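Local coordinates for protein fructose-bisphosphate aldolase class I (PDB 1W8S) that is a class I aldolase of the DeoC/LacD family, built as a TIM barrel that holds 1,6-di-O-phosphono-beta-D-fructofuranose in this model, at residues Gly16-Ile20 / Gly224-Ile228; Asp56-Arg62 / Val73-Lys78. The protein carries 2 engineered substitutions. The contacts are given in a common frame with arbitrary orientation. Residue numbers count along the deposited sequence, not the author numbering.

Contact 1: Gly16-Ile20 / Gly224-Ile228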
ATOM      1  N   GLY E  16      18.500 -38.367   9.107  1.00 13.96           N
ATOM      2  CA  GLY E  16      18.329 -38.549   7.678  1.00 14.01           C
ATOM      3  C   GLY E  16      16.917 -38.282   7.182  1.00 14.20           C
ATOM      4  O   GLY E  16      16.718 -38.167   5.972  1.00 14.35           O
ATOM      5  N   LYS E  17      15.964 -38.254   8.131  1.00 13.69           N
ATOM      6  CA  LYS E  17      14.554 -37.967   7.911  1.00 13.60           C
ATOM      7  C   LYS E  17      14.143 -37.062   9.072  1.00 13.18           C
ATOM      8  O   LYS E  17      14.852 -37.003  10.085  1.00 13.24           O
ATOM      9  CB  LYS E  17      13.701 -39.252   7.939  1.00 14.25           C
ATOM     10  CG  LYS E  17      13.940 -40.268   6.812  1.00 14.65           C
ATOM     11  CD  LYS E  17      13.830 -39.648   5.426  1.00 16.40           C
ATOM     12  CE  LYS E  17      14.333 -40.582   4.318  1.00 21.09           C
ATOM     13  NZ  LYS E  17      13.910 -39.993   3.010  1.00 23.82           N
ATOM     14  N   SER E  18      12.996 -36.403   8.954  1.00 12.14           N
ATOM     15  CA  SER E  18      12.607 -35.390   9.916  1.00 12.95           C
ATOM     16  C   SER E  18      11.138 -35.521  10.336  1.00 12.92           C
ATOM     17  O   SER E  18      10.276 -35.844   9.523  1.00 12.84           O
ATOM     18  CB  SER E  18      12.885 -34.002   9.311  1.00 13.35           C
ATOM     19  OG  SER E  18      12.488 -32.924  10.173  1.00 14.45           O
ATOM     20  N   ILE E  19      10.875 -35.326  11.625  1.00 12.39           N
ATOM     21  CA  ILE E  19       9.526 -35.127  12.117  1.00 12.50           C
ATOM     22  C   ILE E  19       9.526 -33.812  12.869  1.00 12.19           C
ATOM     23  O   ILE E  19      10.294 -33.636  13.799  1.00 11.23           O
ATOM     24  CB  ILE E  19       9.056 -36.241  13.067  1.00 12.88           C
ATOM     25  CG1 ILE E  19       9.143 -37.612  12.403  1.00 12.91           C
ATOM     26  CG2 ILE E  19       7.628 -35.945  13.511  1.00 13.73           C
ATOM     27  CD1 ILE E  19       8.724 -38.752  13.287  1.00 15.88           C
ATOM     28  N   ILE E  20       8.642 -32.918  12.457  1.00 12.38           N
ATOM     29  CA  ILE E  20       8.496 -31.607  13.075  1.00 13.29           C
ATOM     30  C   ILE E  20       7.118 -31.558  13.673  1.00 12.58           C
ATOM     31  O   ILE E  20       6.169 -31.898  13.004  1.00 12.48           O
ATOM     32  CB  ILE E  20       8.622 -30.502  12.014  1.00 13.11           C
ATOM     33  CG1 ILE E  20       9.987 -30.539  11.335  1.00 14.36           C
ATOM     34  CG2 ILE E  20       8.413 -29.155  12.652  1.00 15.63           C
ATOM     35  CD1 ILE E  20      11.088 -30.393  12.265  1.00 15.20           C
ATOM     36  N   GLY E 224       9.961 -40.375  -1.354  1.00 15.39           N
ATOM     37  CA  GLY E 224      11.292 -39.795  -1.227  1.00 16.29           C
ATOM     38  C   GLY E 224      11.275 -38.478  -0.475  1.00 15.43           C
ATOM     39  O   GLY E 224      12.250 -37.724  -0.476  1.00 17.33           O
ATOM     40  N   ALA E 225      10.177 -38.173   0.187  1.00 14.77           N
ATOM     41  CA  ALA E 225      10.162 -36.971   1.030  1.00 14.43           C
ATOM     42  C   ALA E 225      11.103 -37.081   2.241  1.00 14.18           C
ATOM     43  O   ALA E 225      11.453 -38.189   2.706  1.00 14.42           O
ATOM     44  CB  ALA E 225       8.787 -36.685   1.478  1.00 14.00           C
ATOM     45  N   LEU E 226      11.455 -35.917   2.783  1.00 13.38           N
ATOM     46  CA  LEU E 226      12.300 -35.848   3.957  1.00 13.44           C
ATOM     47  C   LEU E 226      11.587 -36.326   5.214  1.00 12.62           C
ATOM     48  O   LEU E 226      12.220 -36.804   6.138  1.00 11.03           O
ATOM     49  CB  LEU E 226      12.809 -34.420   4.181  1.00 12.87           C
ATOM     50  CG  LEU E 226      13.736 -34.234   5.373  1.00 13.74           C
ATOM     51  CD1 LEU E 226      15.061 -34.969   5.186  1.00 15.56           C
ATOM     52  CD2 LEU E 226      13.967 -32.789   5.626  1.00 13.60           C
ATOM     53  N   GLY E 227      10.275 -36.170   5.254  1.00 12.64           N
ATOM     54  CA  GLY E 227       9.523 -36.502   6.450  1.00 13.06           C
ATOM     55  C   GLY E 227       8.217 -35.730   6.577  1.00 13.76           C
ATOM     56  O   GLY E 227       7.572 -35.425   5.576  1.00 12.54           O
ATOM     57  N   ILE E 228       7.830 -35.423   7.814  1.00 13.17           N
ATOM     58  CA  ILE E 228       6.508 -34.900   8.054  1.00 13.67           C
ATOM     59  C   ILE E 228       6.550 -33.714   9.012  1.00 13.60           C
ATOM     60  O   ILE E 228       7.434 -33.636   9.856  1.00 13.21           O
ATOM     61  CB  ILE E 228       5.578 -36.015   8.577  1.00 14.45           C
ATOM     62  CG1 ILE E 228       5.943 -36.443  10.005  1.00 14.59           C
ATOM     63  CG2 ILE E 228       5.662 -37.243   7.662  1.00 14.95           C
ATOM     64  CD1 ILE E 228       5.054 -37.539  10.566  1.00 15.53           C
TER
HETATM   65  O   HOH W   1      11.907 -40.655   1.846  1.00 39.93           O
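Residues 18-20 and 227-228 run side by side as parallel strands, Ser18 bridging to Gly227 and Ile19 to Ile228. The ladder is short and regular: Ser18 N donates to Leu226 O (2.9 Å), Ile228 N to Ser18 O (3.0 Å) and Ile20 N to Ile228 O (3.0 Å). On one face of the sheet, Ile19 (mt) and Ile228 (chi1 p, chi2 t) bring CG2 of Ile19 to 3.9 Å from CG1 of Ile228, under helices 240-253 and 210-222. Before the strand, Leu226 adopts the tp rotamer, which sets its CD2 4.0 Å from Ser18 CB and its CD1 3.7 Å from Gly16 O; Phe8 and Leu9 of helix 4-12 pack against the same leucine. Ser18, with chi1 t, hydrogen-bonds through OG to Phe12 O. Gly227 has no such choice: a CB there would clash with Ser18 O, so the close approach of its CA to that oxygen (3.2 Å) depends on glycine. Gly224 closes helix 210-222 in a Schellman motif, and the chain then turns into the strand. Lys17 bends at chi1 and chi2 (both m) and extends through chi3 and chi4 (both t), carrying NZ to 3.1 Å from Ala225 O, to which it donates. Water 1 bridges the same pair, 2.4 Å from Lys17 NZ and 2.7 Å from Ala225 O. Neither segment contains an acid, so their union rests on backbone hydrogen bonds and apolar packing, with the lysine charge directed at a carbonyl and a water rather than at a carboxylate across the contact.

Contact 2: Asp56-Arg62 / Val73-Lys78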
ATOM      1  N   ASP E  56      12.361 -33.718  15.861  1.00 14.29           N
ATOM      2  CA  ASP E  56      13.462 -32.833  15.466  1.00 14.34           C
ATOM      3  C   ASP E  56      13.240 -31.365  15.736  1.00 13.91           C
ATOM      4  O   ASP E  56      14.190 -30.589  15.753  1.00 13.64           O
ATOM      5  CB  ASP E  56      13.732 -32.978  13.974  1.00 14.47           C
ATOM      6  CG  ASP E  56      14.131 -34.376  13.617  1.00 14.30           C
ATOM      7  OD1 ASP E  56      15.290 -34.766  13.949  1.00 15.35           O
ATOM      8  OD2 ASP E  56      13.328 -35.159  13.045  1.00 12.87           O
ATOM      9  N   GLY E  57      11.983 -30.984  15.907  1.00 13.00           N
ATOM     10  CA  GLY E  57      11.636 -29.580  16.036  1.00 13.46           C
ATOM     11  C   GLY E  57      10.176 -29.355  16.342  1.00 13.43           C
ATOM     12  O   GLY E  57       9.358 -30.291  16.297  1.00 12.27           O
ATOM     13  N   VAL E  58       9.874 -28.099  16.657  1.00 13.49           N
ATOM     14  CA  VAL E  58       8.520 -27.602  16.827  1.00 13.94           C
ATOM     15  C   VAL E  58       8.348 -26.340  15.966  1.00 14.18           C
ATOM     16  O   VAL E  58       9.327 -25.633  15.705  1.00 13.25           O
ATOM     17  CB  VAL E  58       8.240 -27.262  18.308  1.00 13.27           C
ATOM     18  CG1 VAL E  58       8.192 -28.498  19.145  1.00 16.03           C
ATOM     19  CG2 VAL E  58       9.314 -26.300  18.866  1.00 14.93           C
ATOM     20  N   VAL E  59       7.123 -26.073  15.516  1.00 13.96           N
ATOM     21  CA  VAL E  59       6.788 -24.849  14.800  1.00 14.36           C
ATOM     22  C   VAL E  59       5.878 -24.023  15.728  1.00 13.69           C
ATOM     23  O   VAL E  59       4.799 -24.494  16.094  1.00 13.17           O
ATOM     24  CB  VAL E  59       6.028 -25.160  13.506  1.00 14.94           C
ATOM     25  CG1 VAL E  59       5.697 -23.899  12.745  1.00 15.87           C
ATOM     26  CG2 VAL E  59       6.828 -26.104  12.622  1.00 16.33           C
ATOM     27  N   PHE E  60       6.324 -22.832  16.127  1.00 12.49           N
ATOM     28  CA  PHE E  60       5.547 -21.928  16.989  1.00 12.40           C
ATOM     29  C   PHE E  60       5.394 -20.560  16.286  1.00 12.49           C
ATOM     30  O   PHE E  60       6.294 -20.132  15.576  1.00 12.21           O
ATOM     31  CB  PHE E  60       6.276 -21.616  18.300  1.00 12.97           C
ATOM     32  CG  PHE E  60       6.327 -22.740  19.331  1.00 12.35           C
ATOM     33  CD1 PHE E  60       5.561 -23.901  19.234  1.00 11.80           C
ATOM     34  CD2 PHE E  60       7.130 -22.574  20.459  1.00 12.87           C
ATOM     35  CE1 PHE E  60       5.642 -24.870  20.198  1.00 13.76           C
ATOM     36  CE2 PHE E  60       7.203 -23.530  21.440  1.00 11.02           C
ATOM     37  CZ  PHE E  60       6.458 -24.688  21.312  1.00 13.96           C
ATOM     38  N   GLN E  61       4.278 -19.882  16.550  1.00 11.99           N
ATOM     39  CA  GLN E  61       4.156 -18.431  16.292  1.00 12.97           C
ATOM     40  C   GLN E  61       4.948 -17.690  17.357  1.00 12.10           C
ATOM     41  O   GLN E  61       5.280 -18.233  18.410  1.00 12.24           O
ATOM     42  CB  GLN E  61       2.699 -17.971  16.347  1.00 13.26           C
ATOM     43  CG  GLN E  61       1.735 -18.695  15.447  1.00 15.24           C
ATOM     44  CD  GLN E  61       1.766 -18.213  14.028  1.00 20.52           C
ATOM     45  OE1 GLN E  61       2.239 -17.094  13.732  1.00 20.73           O
ATOM     46  NE2 GLN E  61       1.234 -19.037  13.136  1.00 19.11           N
ATOM     47  N   ARG E  62       5.231 -16.423  17.092  1.00 12.27           N
ATOM     48  CA  ARG E  62       6.087 -15.615  17.941  1.00 11.95           C
ATOM     49  C   ARG E  62       5.652 -15.511  19.387  1.00 10.91           C
ATOM     50  O   ARG E  62       6.487 -15.480  20.253  1.00 11.18           O
ATOM     51  CB  ARG E  62       6.221 -14.201  17.385  1.00 13.43           C
ATOM     52  CG  ARG E  62       4.917 -13.360  17.427  1.00 14.94           C
ATOM     53  CD  ARG E  62       5.123 -11.857  17.155  1.00 15.93           C
ATOM     54  NE  ARG E  62       6.194 -11.312  17.996  1.00 14.72           N
ATOM     55  CZ  ARG E  62       6.987 -10.307  17.624  1.00 15.20           C
ATOM     56  NH1 ARG E  62       6.790  -9.677  16.468  1.00 14.45           N
ATOM     57  NH2 ARG E  62       7.954  -9.901  18.419  1.00 13.87           N
ATOM     58  N   VAL E  73      14.135 -28.229  22.155  1.00 15.53           N
ATOM     59  CA  VAL E  73      13.978 -28.852  20.847  1.00 15.86           C
ATOM     60  C   VAL E  73      14.148 -27.706  19.838  1.00 14.85           C
ATOM     61  O   VAL E  73      13.645 -26.624  20.082  1.00 14.71           O
ATOM     62  CB  VAL E  73      12.547 -29.429  20.731  1.00 16.51           C
ATOM     63  CG1 VAL E  73      12.286 -29.976  19.374  1.00 18.73           C
ATOM     64  CG2 VAL E  73      12.373 -30.550  21.737  1.00 18.51           C
ATOM     65  N   PRO E  74      14.825 -27.905  18.726  1.00 13.87           N
ATOM     66  CA  PRO E  74      14.938 -26.827  17.730  1.00 13.31           C
ATOM     67  C   PRO E  74      13.598 -26.200  17.315  1.00 13.39           C
ATOM     68  O   PRO E  74      12.575 -26.869  17.190  1.00 12.73           O
ATOM     69  CB  PRO E  74      15.598 -27.511  16.542  1.00 14.18           C
ATOM     70  CG  PRO E  74      16.342 -28.678  17.117  1.00 13.56           C
ATOM     71  CD  PRO E  74      15.577 -29.111  18.328  1.00 14.92           C
ATOM     72  N   LEU E  75      13.620 -24.895  17.104  1.00 13.17           N
ATOM     73  CA  LEU E  75      12.411 -24.120  16.860  1.00 12.42           C
ATOM     74  C   LEU E  75      12.406 -23.575  15.429  1.00 12.88           C
ATOM     75  O   LEU E  75      13.389 -23.014  14.992  1.00 12.75           O
ATOM     76  CB  LEU E  75      12.361 -22.963  17.842  1.00 11.61           C
ATOM     77  CG  LEU E  75      11.388 -21.827  17.551  1.00 12.19           C
ATOM     78  CD1 LEU E  75       9.966 -22.305  17.650  1.00 13.43           C
ATOM     79  CD2 LEU E  75      11.651 -20.677  18.509  1.00 14.62           C
ATOM     80  N   ILE E  76      11.275 -23.762  14.742  1.00 13.17           N
ATOM     81  CA  ILE E  76      10.948 -23.102  13.502  1.00 12.65           C
ATOM     82  C   ILE E  76       9.905 -22.062  13.878  1.00 13.00           C
ATOM     83  O   ILE E  76       8.825 -22.405  14.372  1.00 12.92           O
ATOM     84  CB  ILE E  76      10.397 -24.084  12.491  1.00 13.63           C
ATOM     85  CG1 ILE E  76      11.405 -25.210  12.258  1.00 13.08           C
ATOM     86  CG2 ILE E  76      10.060 -23.373  11.175  1.00 13.86           C
ATOM     87  CD1 ILE E  76      10.957 -26.256  11.235  1.00 15.08           C
ATOM     88  N   LEU E  77      10.262 -20.792  13.720  1.00 12.17           N
ATOM     89  CA  LEU E  77       9.357 -19.670  13.994  1.00 12.49           C
ATOM     90  C   LEU E  77       8.523 -19.382  12.747  1.00 12.84           C
ATOM     91  O   LEU E  77       9.035 -18.988  11.685  1.00 13.03           O
ATOM     92  CB  LEU E  77      10.146 -18.464  14.440  1.00 12.66           C
ATOM     93  CG  LEU E  77       9.517 -17.316  15.203  1.00 15.35           C
ATOM     94  CD1 LEU E  77       8.203 -16.901  14.641  1.00 16.98           C
ATOM     95  CD2 LEU E  77       9.345 -17.729  16.634  1.00 19.18           C
ATOM     96  N   LYS E  78       7.231 -19.686  12.860  1.00 12.72           N
ATOM     97  CA  LYS E  78       6.238 -19.436  11.836  1.00 13.23           C
ATOM     98  C   LYS E  78       5.921 -17.945  11.831  1.00 12.30           C
ATOM     99  O   LYS E  78       5.360 -17.433  12.804  1.00 13.24           O
ATOM    100  CB  LYS E  78       4.965 -20.212  12.196  1.00 12.91           C
ATOM    101  CG  LYS E  78       3.794 -20.028  11.242  1.00 18.39           C
ATOM    102  CD  LYS E  78       4.213 -20.247   9.851  1.00 24.45           C
ATOM    103  CE  LYS E  78       3.021 -20.322   8.881  1.00 27.75           C
ATOM    104  NZ  LYS E  78       1.884 -19.521   9.265  1.00 28.18           N
TER
HETATM  105  O   HOH W   2       4.775 -15.520  14.572  1.00 20.26           O
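Four backbone hydrogen bonds tie residues 58-60 to 74-78 in parallel: Val58 N to Pro74 O (3.0 Å), Ile76 N to Val58 O (2.9 Å), Phe60 N to Ile76 O (3.1 Å) and Lys78 N to Phe60 O (2.9 Å). The alternate residues are served by the neighbouring parts of the sheet and the residue leading into strand 108-113: Gly57 and Val59 pair with Leu21 on one side, Leu75 with Ser107 and Leu77 with Ala108 on the other. Beyond the ladder, at the N-cap residue Gln61, helix 62-68 begins; water 2 accepts from its first amide, Arg62 N (2.7 Å), and also lies 2.7 Å from Lys78 O. The charged ends look outside the pair. Asp56 bonds to Tyr252 OH and Ile19 N and forms a salt bridge with Arg15; Arg62 reaches Asn95 O and Glu100; Lys78 NZ donates to Asn80 O and has long, weak ion pairs with Asp24, Glu28 and Glu144. Apolar groups fill the remainder. Phe60 CB meets Leu75 CD1 at 3.8 Å on the face covered by helix 43-53, while Val59 CG2 lies 4.1 Å from Ile76 CB on the other face, where Ile20 of strand 18-22 touches both Val59 and Ile76. Strand 57-60, helix 62-68 and strand 75-81 thus form a beta-alpha-beta crossover joining adjacent parallel strands, the repeating unit of the TIM barrel.

Both contacts belong to one curled sheet, with strands in the order 227-230, 18-22, 57-60, 75-81. Contact 1 joins the last strand of the barrel to the first and so closes it, whereas contact 2 joins the next two neighbours in sequence. Their centres are 15 Å apart, yet they touch across the shared border: Asp56 OD2 lies 2.8 Å from Ile19 N, a probable hydrogen bond, and Ile20 CG2 packs 3.4 Å from Val59 CG2. Contact 2 comes closer to the ligand: the side chain of Val59 is about 5 Å from the bound 1,6-di-O-phosphono-beta-D-fructofuranose, that of Ile228 in contact 1, which packs on helix 210-222, about 8 Å.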